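Vv2_1132 (Vibrio vulnificus CMCP6, PDB 5Y9S) is a tetrameric LysR-type transcriptional regulator that probably binds DNA through its winged helix-turn-helix domain and senses an effector through its substrate-binding domain. Local coordinates at residues N7-F17 and A46-F56; H99-A110 and H127-V136. All blocks are in the same frame, centred on the assembly; numbering follows the deposited sequence.

Interaction 1: residues N7-F17 and A46-F56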
loop_
_atom_site.group_PDB
_atom_site.type_symbol
_atom_site.label_atom_id
_atom_site.label_comp_id
_atom_site.label_asym_id
_atom_site.label_seq_id
_atom_site.Cartn_x
_atom_site.Cartn_y
_atom_site.Cartn_z
ATOM N N ASN D 7 -17.145 13.825 1.358
ATOM C CA ASN D 7 -17.126 13.509 2.786
ATOM C C ASN D 7 -15.825 12.781 3.180
ATOM O O ASN D 7 -15.297 11.978 2.398
ATOM C CB ASN D 7 -18.345 12.665 3.166
ATOM C CG ASN D 7 -18.448 12.448 4.663
ATOM O OD1 ASN D 7 -17.791 11.560 5.213
ATOM N ND2 ASN D 7 -19.241 13.287 5.341
ATOM N N PRO D 8 -15.296 13.067 4.397
ATOM C CA PRO D 8 -13.985 12.518 4.770
ATOM C C PRO D 8 -14.051 11.111 5.344
ATOM O O PRO D 8 -14.814 10.850 6.283
ATOM C CB PRO D 8 -13.490 13.515 5.827
ATOM C CG PRO D 8 -14.742 13.960 6.500
ATOM C CD PRO D 8 -15.775 14.044 5.397
ATOM N N LEU D 9 -13.253 10.189 4.811
ATOM C CA LEU D 9 -13.043 8.951 5.546
ATOM C C LEU D 9 -12.318 9.260 6.845
ATOM O O LEU D 9 -11.397 10.076 6.880
ATOM C CB LEU D 9 -12.240 7.956 4.721
ATOM C CG LEU D 9 -11.574 6.797 5.427
ATOM C CD1 LEU D 9 -12.568 5.679 5.613
ATOM C CD2 LEU D 9 -10.406 6.331 4.582
ATOM N N GLU D 10 -12.730 8.606 7.917
ATOM C CA GLU D 10 -12.113 8.821 9.218
ATOM C C GLU D 10 -11.198 7.655 9.549
ATOM O O GLU D 10 -11.607 6.494 9.488
ATOM C CB GLU D 10 -13.171 8.997 10.305
ATOM C CG GLU D 10 -14.052 10.203 10.072
ATOM C CD GLU D 10 -14.239 11.030 11.315
ATOM O OE1 GLU D 10 -13.519 10.790 12.310
ATOM O OE2 GLU D 10 -15.123 11.915 11.300
ATOM N N PHE D 11 -9.963 7.977 9.909
ATOM C CA PHE D 11 -8.946 6.952 10.079
ATOM C C PHE D 11 -9.377 5.905 11.095
ATOM O O PHE D 11 -9.147 4.704 10.888
ATOM C CB PHE D 11 -7.628 7.621 10.481
ATOM C CG PHE D 11 -6.628 6.692 11.094
ATOM C CD1 PHE D 11 -5.779 5.956 10.298
ATOM C CD2 PHE D 11 -6.519 6.571 12.477
ATOM C CE1 PHE D 11 -4.847 5.100 10.865
ATOM C CE2 PHE D 11 -5.597 5.709 13.044
ATOM C CZ PHE D 11 -4.757 4.974 12.234
ATOM N N LYS D 12 -10.004 6.323 12.204
ATOM C CA LYS D 12 -10.227 5.328 13.254
ATOM C C LYS D 12 -11.364 4.356 12.932
ATOM O O LYS D 12 -11.474 3.326 13.605
ATOM C CB LYS D 12 -10.462 5.993 14.620
ATOM C CG LYS D 12 -11.150 7.326 14.597
ATOM C CD LYS D 12 -11.209 7.909 15.999
ATOM C CE LYS D 12 -9.953 8.747 16.313
ATOM N NZ LYS D 12 -9.850 9.127 17.764
ATOM N N TRP D 13 -12.189 4.639 11.913
ATOM C CA TRP D 13 -13.144 3.649 11.389
ATOM C C TRP D 13 -12.448 2.333 11.038
ATOM O O TRP D 13 -13.020 1.243 11.207
ATOM C CB TRP D 13 -13.824 4.189 10.123
ATOM C CG TRP D 13 -14.733 5.362 10.341
ATOM C CD1 TRP D 13 -15.209 5.825 11.542
ATOM C CD2 TRP D 13 -15.279 6.230 9.327
ATOM N NE1 TRP D 13 -16.025 6.910 11.326
ATOM C CE2 TRP D 13 -16.081 7.183 9.982
ATOM C CE3 TRP D 13 -15.163 6.291 7.941
ATOM C CZ2 TRP D 13 -16.759 8.181 9.299
ATOM C CZ3 TRP D 13 -15.836 7.282 7.258
ATOM C CH2 TRP D 13 -16.640 8.209 7.939
ATOM N N LEU D 14 -11.214 2.416 10.550
ATOM C CA LEU D 14 -10.517 1.218 10.102
ATOM C C LEU D 14 -10.241 0.281 11.263
ATOM O O LEU D 14 -10.603 -0.898 11.222
ATOM C CB LEU D 14 -9.222 1.608 9.406
ATOM C CG LEU D 14 -9.425 2.600 8.275
ATOM C CD1 LEU D 14 -8.085 2.975 7.687
ATOM C CD2 LEU D 14 -10.316 2.006 7.224
ATOM N N GLU D 15 -9.601 0.780 12.315
ATOM C CA GLU D 15 -9.404 -0.078 13.484
ATOM C C GLU D 15 -10.737 -0.418 14.125
ATOM O O GLU D 15 -10.917 -1.539 14.612
ATOM C CB GLU D 15 -8.464 0.583 14.502
ATOM C CG GLU D 15 -7.437 1.538 13.880
ATOM C CD GLU D 15 -6.532 2.232 14.913
ATOM O OE1 GLU D 15 -5.965 1.513 15.770
ATOM O OE2 GLU D 15 -6.390 3.486 14.871
ATOM N N ASP D 16 -11.692 0.519 14.112
ATOM C CA ASP D 16 -13.057 0.180 14.533
ATOM C C ASP D 16 -13.533 -1.056 13.798
ATOM O O ASP D 16 -13.976 -2.032 14.409
ATOM C CB ASP D 16 -14.021 1.334 14.254
ATOM C CG ASP D 16 -13.824 2.495 15.197
ATOM O OD1 ASP D 16 -13.126 2.301 16.204
ATOM O OD2 ASP D 16 -14.345 3.604 14.932
ATOM N N PHE D 17 -13.389 -1.036 12.473
ATOM C CA PHE D 17 -13.816 -2.161 11.657
ATOM C C PHE D 17 -13.080 -3.441 12.058
ATOM O O PHE D 17 -13.711 -4.456 12.365
ATOM C CB PHE D 17 -13.608 -1.843 10.182
ATOM C CG PHE D 17 -13.717 -3.049 9.305
ATOM C CD1 PHE D 17 -14.948 -3.473 8.826
ATOM C CD2 PHE D 17 -12.579 -3.778 8.966
ATOM C CE1 PHE D 17 -15.047 -4.601 8.021
ATOM C CE2 PHE D 17 -12.674 -4.916 8.179
ATOM C CZ PHE D 17 -13.916 -5.322 7.696
ATOM N N ALA D 46 -21.307 5.328 10.500
ATOM C CA ALA D 46 -20.704 6.297 9.586
ATOM C C ALA D 46 -19.800 5.614 8.563
ATOM O O ALA D 46 -19.792 5.991 7.384
ATOM C CB ALA D 46 -19.914 7.341 10.363
ATOM N N LEU D 47 -19.031 4.613 8.993
ATOM C CA LEU D 47 -18.194 3.870 8.048
ATOM C C LEU D 47 -19.046 3.166 7.001
ATOM O O LEU D 47 -18.665 3.098 5.828
ATOM C CB LEU D 47 -17.333 2.846 8.785
ATOM C CG LEU D 47 -16.604 1.841 7.890
ATOM C CD1 LEU D 47 -15.636 2.528 6.905
ATOM C CD2 LEU D 47 -15.864 0.863 8.727
ATOM N N GLU D 48 -20.202 2.629 7.401
ATOM C CA GLU D 48 -21.033 1.940 6.420
ATOM C C GLU D 48 -21.706 2.933 5.478
ATOM O O GLU D 48 -21.745 2.703 4.261
ATOM C CB GLU D 48 -22.052 1.033 7.126
ATOM C CG GLU D 48 -21.369 -0.237 7.685
ATOM C CD GLU D 48 -22.312 -1.321 8.190
ATOM O OE1 GLU D 48 -21.928 -2.508 8.113
ATOM O OE2 GLU D 48 -23.415 -1.010 8.675
ATOM N N VAL D 49 -22.212 4.053 6.016
ATOM C CA VAL D 49 -22.737 5.135 5.176
ATOM C C VAL D 49 -21.691 5.585 4.164
ATOM O O VAL D 49 -21.966 5.715 2.962
ATOM C CB VAL D 49 -23.191 6.318 6.047
ATOM C CG1 VAL D 49 -23.545 7.504 5.153
ATOM C CG2 VAL D 49 -24.383 5.921 6.916
ATOM N N TRP D 50 -20.471 5.823 4.637
ATOM C CA TRP D 50 -19.411 6.305 3.763
ATOM C C TRP D 50 -19.110 5.318 2.637
ATOM O O TRP D 50 -19.083 5.696 1.462
ATOM C CB TRP D 50 -18.154 6.583 4.581
ATOM C CG TRP D 50 -17.037 7.127 3.753
ATOM C CD1 TRP D 50 -16.842 8.427 3.399
ATOM C CD2 TRP D 50 -15.959 6.387 3.174
ATOM N NE1 TRP D 50 -15.695 8.550 2.650
ATOM C CE2 TRP D 50 -15.130 7.313 2.505
ATOM C CE3 TRP D 50 -15.594 5.039 3.187
ATOM C CZ2 TRP D 50 -13.984 6.929 1.825
ATOM C CZ3 TRP D 50 -14.452 4.663 2.527
ATOM C CH2 TRP D 50 -13.663 5.600 1.837
ATOM N N ILE D 51 -18.849 4.053 2.974
ATOM C CA ILE D 51 -18.506 3.065 1.950
ATOM C C ILE D 51 -19.690 2.733 1.032
ATOM O O ILE D 51 -19.480 2.235 -0.075
ATOM C CB ILE D 51 -17.988 1.772 2.600
ATOM C CG1 ILE D 51 -17.176 0.949 1.583
ATOM C CG2 ILE D 51 -19.173 0.950 3.076
ATOM C CD1 ILE D 51 -15.816 1.499 1.251
ATOM N N GLY D 52 -20.932 2.965 1.467
ATOM C CA GLY D 52 -22.109 2.762 0.632
ATOM C C GLY D 52 -22.809 1.417 0.754
ATOM O O GLY D 52 -23.918 1.267 0.222
ATOM N N VAL D 53 -22.215 0.436 1.427
ATOM C CA VAL D 53 -22.796 -0.904 1.529
ATOM C C VAL D 53 -22.604 -1.414 2.952
ATOM O O VAL D 53 -21.713 -0.956 3.677
ATOM C CB VAL D 53 -22.162 -1.893 0.524
ATOM C CG1 VAL D 53 -22.502 -1.506 -0.897
ATOM C CG2 VAL D 53 -20.650 -1.981 0.702
ATOM N N PRO D 54 -23.450 -2.352 3.389
ATOM C CA PRO D 54 -23.274 -2.893 4.738
ATOM C C PRO D 54 -22.030 -3.777 4.788
ATOM O O PRO D 54 -21.813 -4.629 3.927
ATOM C CB PRO D 54 -24.573 -3.684 4.991
ATOM C CG PRO D 54 -25.131 -3.973 3.623
ATOM C CD PRO D 54 -24.670 -2.873 2.733
ATOM N N LEU D 55 -21.186 -3.534 5.777
ATOM C CA LEU D 55 -20.015 -4.385 5.951
ATOM C C LEU D 55 -20.312 -5.556 6.873
ATOM O O LEU D 55 -19.784 -6.653 6.665
ATOM C CB LEU D 55 -18.850 -3.558 6.492
ATOM C CG LEU D 55 -18.495 -2.416 5.541
ATOM C CD1 LEU D 55 -17.425 -1.417 6.122
ATOM C CD2 LEU D 55 -18.009 -3.046 4.251
ATOM N N PHE D 56 -21.173 -5.349 7.863
ATOM C CA PHE D 56 -21.479 -6.359 8.865
ATOM C C PHE D 56 -22.899 -6.845 8.674
ATOM O O PHE D 56 -23.820 -6.048 8.443
ATOM C CB PHE D 56 -21.267 -5.812 10.278
ATOM C CG PHE D 56 -19.835 -5.435 10.549
ATOM C CD1 PHE D 56 -18.917 -6.398 10.966
ATOM C CD2 PHE D 56 -19.396 -4.143 10.334
ATOM C CE1 PHE D 56 -17.578 -6.050 11.189
ATOM C CE2 PHE D 56 -18.070 -3.792 10.566
ATOM C CZ PHE D 56 -17.169 -4.748 10.997
#
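In the helix-turn-helix domain, helix 11-17 crosses helix 46-51 at -111°, with axes 10.5 Å apart at closest approach; W13 lies nearest L47 and L9 nearest W50. CA of L47 sits over one face of the W13 six-membered ring, 4.1 Å from its centroid in a CH-pi contact. CZ2 of W13 touches CB of A46 at 3.4 Å, and CZ3 reaches CB of W50. The W50 indole extends with CG anti to the backbone N (chi1 -178°), carrying it beneath L9: CD1 of L9 stands 3.8 Å from the centroid of the six-membered ring, almost on its normal. NE1 of W50 donates a weak, bent hydrogen bond to O of N7 (3.5 Å) at the ring edge. Toward the C-terminal ends of the two segments, CD1 of F17 meets CZ of F56 at 3.4 Å, the rings inclined at 47°. K87 of the second subunit also covers the indole through a cation-pi contact. Apart from the weak N-H...O bond the contact is apolar, so buried rings and aliphatic groups pack the first helix and its leading loop on the end of helix 37-51 and the residues after it; beside them the D16-R43 salt bridge joins the same helices.

Interaction 2: residues H99-A110 and H127-V136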
loop_
_atom_site.group_PDB
_atom_site.type_symbol
_atom_site.label_atom_id
_atom_site.label_comp_id
_atom_site.label_asym_id
_atom_site.label_seq_id
_atom_site.Cartn_x
_atom_site.Cartn_y
_atom_site.Cartn_z
ATOM N N HIS D 99 18.591 12.831 31.913
ATOM C CA HIS D 99 19.407 11.837 32.612
ATOM C C HIS D 99 19.145 10.415 32.107
ATOM O O HIS D 99 19.488 9.439 32.789
ATOM C CB HIS D 99 19.201 11.917 34.130
ATOM C CG HIS D 99 17.883 11.376 34.595
ATOM N ND1 HIS D 99 16.692 11.641 33.947
ATOM C CD2 HIS D 99 17.568 10.590 35.654
ATOM C CE1 HIS D 99 15.700 11.050 34.592
ATOM N NE2 HIS D 99 16.204 10.403 35.630
ATOM N N THR D 100 18.547 10.277 30.924
ATOM C CA THR D 100 18.365 8.970 30.317
ATOM C C THR D 100 19.567 8.658 29.436
ATOM O O THR D 100 19.938 9.459 28.570
ATOM C CB THR D 100 17.081 8.905 29.482
ATOM O OG1 THR D 100 15.931 9.112 30.317
ATOM C CG2 THR D 100 16.972 7.558 28.808
ATOM N N VAL D 101 20.169 7.498 29.667
ATOM C CA VAL D 101 21.234 6.974 28.829
ATOM C C VAL D 101 20.611 5.931 27.908
ATOM O O VAL D 101 20.000 4.962 28.382
ATOM C CB VAL D 101 22.370 6.377 29.676
ATOM C CG1 VAL D 101 23.558 6.004 28.800
ATOM C CG2 VAL D 101 22.799 7.362 30.759
ATOM N N ARG D 102 20.737 6.153 26.595
ATOM C CA ARG D 102 20.151 5.290 25.570
ATOM C C ARG D 102 21.201 4.274 25.140
ATOM O O ARG D 102 22.300 4.653 24.727
ATOM C CB ARG D 102 19.669 6.112 24.372
ATOM C CG ARG D 102 18.266 6.711 24.531
ATOM C CD ARG D 102 18.086 8.030 23.753
ATOM N NE ARG D 102 19.315 8.831 23.686
ATOM C CZ ARG D 102 19.545 9.781 22.780
ATOM N NH1 ARG D 102 20.686 10.456 22.800
ATOM N NH2 ARG D 102 18.639 10.051 21.840
ATOM N N ILE D 103 20.874 2.989 25.259
ATOM C CA ILE D 103 21.832 1.914 25.031
ATOM C C ILE D 103 21.234 0.949 24.022
ATOM O O ILE D 103 20.070 0.556 24.150
ATOM C CB ILE D 103 22.191 1.191 26.341
ATOM C CG1 ILE D 103 22.896 2.164 27.302
ATOM C CG2 ILE D 103 23.051 -0.001 26.042
ATOM C CD1 ILE D 103 22.952 1.709 28.742
ATOM N N VAL D 104 22.013 0.599 23.003
ATOM C CA VAL D 104 21.628 -0.375 21.989
ATOM C C VAL D 104 22.659 -1.497 22.004
ATOM O O VAL D 104 23.846 -1.249 22.248
ATOM C CB VAL D 104 21.541 0.269 20.587
ATOM C CG1 VAL D 104 22.886 0.846 20.181
ATOM C CG2 VAL D 104 21.108 -0.737 19.554
ATOM N N CYS D 105 22.207 -2.724 21.761
ATOM C CA CYS D 105 23.088 -3.887 21.721
ATOM C C CYS D 105 22.303 -5.080 21.205
ATOM O O CYS D 105 21.094 -5.007 20.967
ATOM C CB CYS D 105 23.663 -4.220 23.092
ATOM S SG CYS D 105 22.364 -4.504 24.322
ATOM N N LEU D 106 23.014 -6.191 21.056
ATOM C CA LEU D 106 22.378 -7.440 20.688
ATOM C C LEU D 106 21.568 -7.968 21.864
ATOM O O LEU D 106 21.815 -7.617 23.025
ATOM C CB LEU D 106 23.421 -8.470 20.258
ATOM C CG LEU D 106 24.137 -8.116 18.954
ATOM C CD1 LEU D 106 25.379 -7.217 19.211
ATOM C CD2 LEU D 106 24.479 -9.385 18.187
ATOM N N HIS D 107 20.604 -8.842 21.543
ATOM C CA HIS D 107 19.705 -9.392 22.556
ATOM C C HIS D 107 20.469 -10.094 23.667
ATOM O O HIS D 107 20.143 -9.932 24.851
ATOM C CB HIS D 107 18.727 -10.376 21.918
ATOM C CG HIS D 107 17.568 -9.722 21.238
ATOM N ND1 HIS D 107 17.705 -8.970 20.094
ATOM C CD2 HIS D 107 16.250 -9.707 21.546
ATOM C CE1 HIS D 107 16.519 -8.524 19.718
ATOM N NE2 HIS D 107 15.618 -8.959 20.583
ATOM N N THR D 108 21.475 -10.897 23.305
ATOM C CA THR D 108 22.181 -11.688 24.308
ATOM C C THR D 108 22.863 -10.781 25.320
ATOM O O THR D 108 22.706 -10.954 26.533
ATOM C CB THR D 108 23.199 -12.612 23.638
ATOM O OG1 THR D 108 24.157 -11.827 22.915
ATOM C CG2 THR D 108 22.503 -13.541 22.658
ATOM N N LEU D 109 23.599 -9.781 24.831
ATOM C CA LEU D 109 24.332 -8.899 25.728
ATOM C C LEU D 109 23.393 -8.165 26.666
ATOM O O LEU D 109 23.777 -7.825 27.791
ATOM C CB LEU D 109 25.162 -7.907 24.915
ATOM C CG LEU D 109 26.307 -8.477 24.071
ATOM C CD1 LEU D 109 27.049 -7.353 23.375
ATOM C CD2 LEU D 109 27.249 -9.282 24.959
ATOM N N ALA D 110 22.149 -7.945 26.237
ATOM C CA ALA D 110 21.212 -7.162 27.032
ATOM C C ALA D 110 20.775 -7.858 28.323
ATOM O O ALA D 110 20.261 -7.178 29.218
ATOM C CB ALA D 110 19.984 -6.813 26.189
ATOM N N HIS D 127 21.476 7.158 39.951
ATOM C CA HIS D 127 20.793 8.408 39.632
ATOM C C HIS D 127 20.480 8.568 38.146
ATOM O O HIS D 127 19.759 9.504 37.782
ATOM C CB HIS D 127 21.641 9.590 40.112
ATOM C CG HIS D 127 22.884 9.799 39.307
ATOM N ND1 HIS D 127 23.960 8.936 39.359
ATOM C CD2 HIS D 127 23.214 10.756 38.408
ATOM C CE1 HIS D 127 24.904 9.360 38.537
ATOM N NE2 HIS D 127 24.477 10.462 37.947
ATOM N N LEU D 128 21.004 7.699 37.284
ATOM C CA LEU D 128 20.700 7.740 35.863
ATOM C C LEU D 128 19.492 6.865 35.563
ATOM O O LEU D 128 19.101 6.009 36.358
ATOM C CB LEU D 128 21.893 7.267 35.035
ATOM C CG LEU D 128 23.199 8.010 35.279
ATOM C CD1 LEU D 128 24.331 7.308 34.564
ATOM C CD2 LEU D 128 23.075 9.459 34.816
ATOM N N ASN D 129 18.894 7.095 34.400
ATOM C CA ASN D 129 17.805 6.263 33.909
ATOM C C ASN D 129 18.298 5.537 32.659
ATOM O O ASN D 129 18.601 6.173 31.644
ATOM C CB ASN D 129 16.563 7.107 33.618
ATOM C CG ASN D 129 15.430 6.282 33.049
ATOM O OD1 ASN D 129 15.313 5.087 33.333
ATOM N ND2 ASN D 129 14.591 6.912 32.228
ATOM N N LEU D 130 18.380 4.212 32.731
ATOM C CA LEU D 130 18.975 3.405 31.671
ATOM C C LEU D 130 17.890 2.833 30.767
ATOM O O LEU D 130 16.959 2.174 31.243
ATOM C CB LEU D 130 19.818 2.281 32.275
ATOM C CG LEU D 130 20.826 2.846 33.265
ATOM C CD1 LEU D 130 21.477 1.743 34.075
ATOM C CD2 LEU D 130 21.877 3.640 32.528
ATOM N N SER D 131 18.004 3.091 29.474
ATOM C CA SER D 131 17.061 2.585 28.483
ATOM C C SER D 131 17.821 1.696 27.504
ATOM O O SER D 131 18.624 2.188 26.706
ATOM C CB SER D 131 16.358 3.731 27.756
ATOM O OG SER D 131 15.514 3.230 26.722
ATOM N N VAL D 132 17.537 0.396 27.545
ATOM C CA VAL D 132 18.282 -0.624 26.812
ATOM C C VAL D 132 17.359 -1.211 25.752
ATOM O O VAL D 132 16.413 -1.933 26.083
ATOM C CB VAL D 132 18.786 -1.722 27.757
ATOM C CG1 VAL D 132 19.363 -2.895 26.964
ATOM C CG2 VAL D 132 19.807 -1.159 28.747
ATOM N N THR D 133 17.608 -0.905 24.478
ATOM C CA THR D 133 16.818 -1.507 23.408
ATOM C C THR D 133 17.672 -2.491 22.628
ATOM O O THR D 133 18.491 -2.073 21.792
ATOM C CB THR D 133 16.253 -0.451 22.461
ATOM O OG1 THR D 133 17.206 -0.203 21.424
ATOM C CG2 THR D 133 15.964 0.824 23.208
ATOM N N PRO D 134 17.503 -3.800 22.837
ATOM C CA PRO D 134 18.237 -4.767 22.021
ATOM C C PRO D 134 17.806 -4.626 20.574
ATOM O O PRO D 134 16.670 -4.254 20.285
ATOM C CB PRO D 134 17.824 -6.122 22.602
ATOM C CG PRO D 134 16.954 -5.813 23.793
ATOM C CD PRO D 134 16.429 -4.442 23.603
ATOM N N SER D 135 18.724 -4.925 19.657
ATOM C CA SER D 135 18.481 -4.653 18.247
ATOM C C SER D 135 19.216 -5.668 17.388
ATOM O O SER D 135 20.373 -5.999 17.662
ATOM C CB SER D 135 18.938 -3.234 17.878
ATOM O OG SER D 135 18.907 -3.028 16.473
ATOM N N VAL D 136 18.544 -6.154 16.343
ATOM C CA VAL D 136 19.193 -6.998 15.343
ATOM C C VAL D 136 19.563 -6.211 14.097
ATOM O O VAL D 136 19.993 -6.806 13.108
ATOM C CB VAL D 136 18.333 -8.222 14.959
ATOM C CG1 VAL D 136 17.925 -9.002 16.189
ATOM C CG2 VAL D 136 17.096 -7.808 14.137
#
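H99-A110 and H127-V136 meet as neighbouring parallel strands joined by a right-handed beta-alpha-beta crossover, in the periplasmic-binding-protein-like fold of the LysR substrate-binding domain. The axes of strands 100-105 and 129-134 approach to 4.7 Å at an angle of 19°. V101 donates to O of N129 and accepts from N of S131; I103 donates to O of S131 and accepts from N of T133. I103 N to S131 O is 2.8 Å, and S135 N closes the far end on C105 O.

On one face V101, I103, L130 and V132 form an apolar layer beneath helices 114-120 and 292-300. V132 can be followed outward: its CB leaves the strand on this face, CG1 stands anti to the backbone N (chi1 171°) and meets CB of A110 at 4.0 Å, while CG2 lies 4.1 Å from CB of I103. One branch therefore packs on the helix after the first strand and the other on the strand itself. T100, R102 and S131 point to the other face, where R102 forms a salt bridge with D152 and OG of S131 is hydrogen-bonded to OE2 of E231 of the third subunit. That subunit adds a parallel strand along L130-V132, carrying the sheet across the interface.

Histidines border both ends. CB of N129 lies over the ring of H99, and O of H127 approaches its edge, 3.2 Å from CD2. At the other end CB of P134 stands 3.8 Å from the centroid of the H107 imidazole, 9° off its normal.

In the fold
Interaction 1 belongs to the N-terminal helix-turn-helix domain and interaction 2 to the substrate-binding domain; their centres are about 41 Å apart, their nearest atoms about 23 Å, and they follow one another along the chain without sharing an element. The first is a largely buried junction of two helices and their flanking loops, packed with indole, phenyl and aliphatic groups. The second is only partly buried and joins two strands through regular backbone bonding, with an apolar face turned to helices and a more polar one opposite. Both border other subunits, but differently: 7-17 and 46-56 pack against the second subunit, whereas 127-136 lends its strand edge to the third.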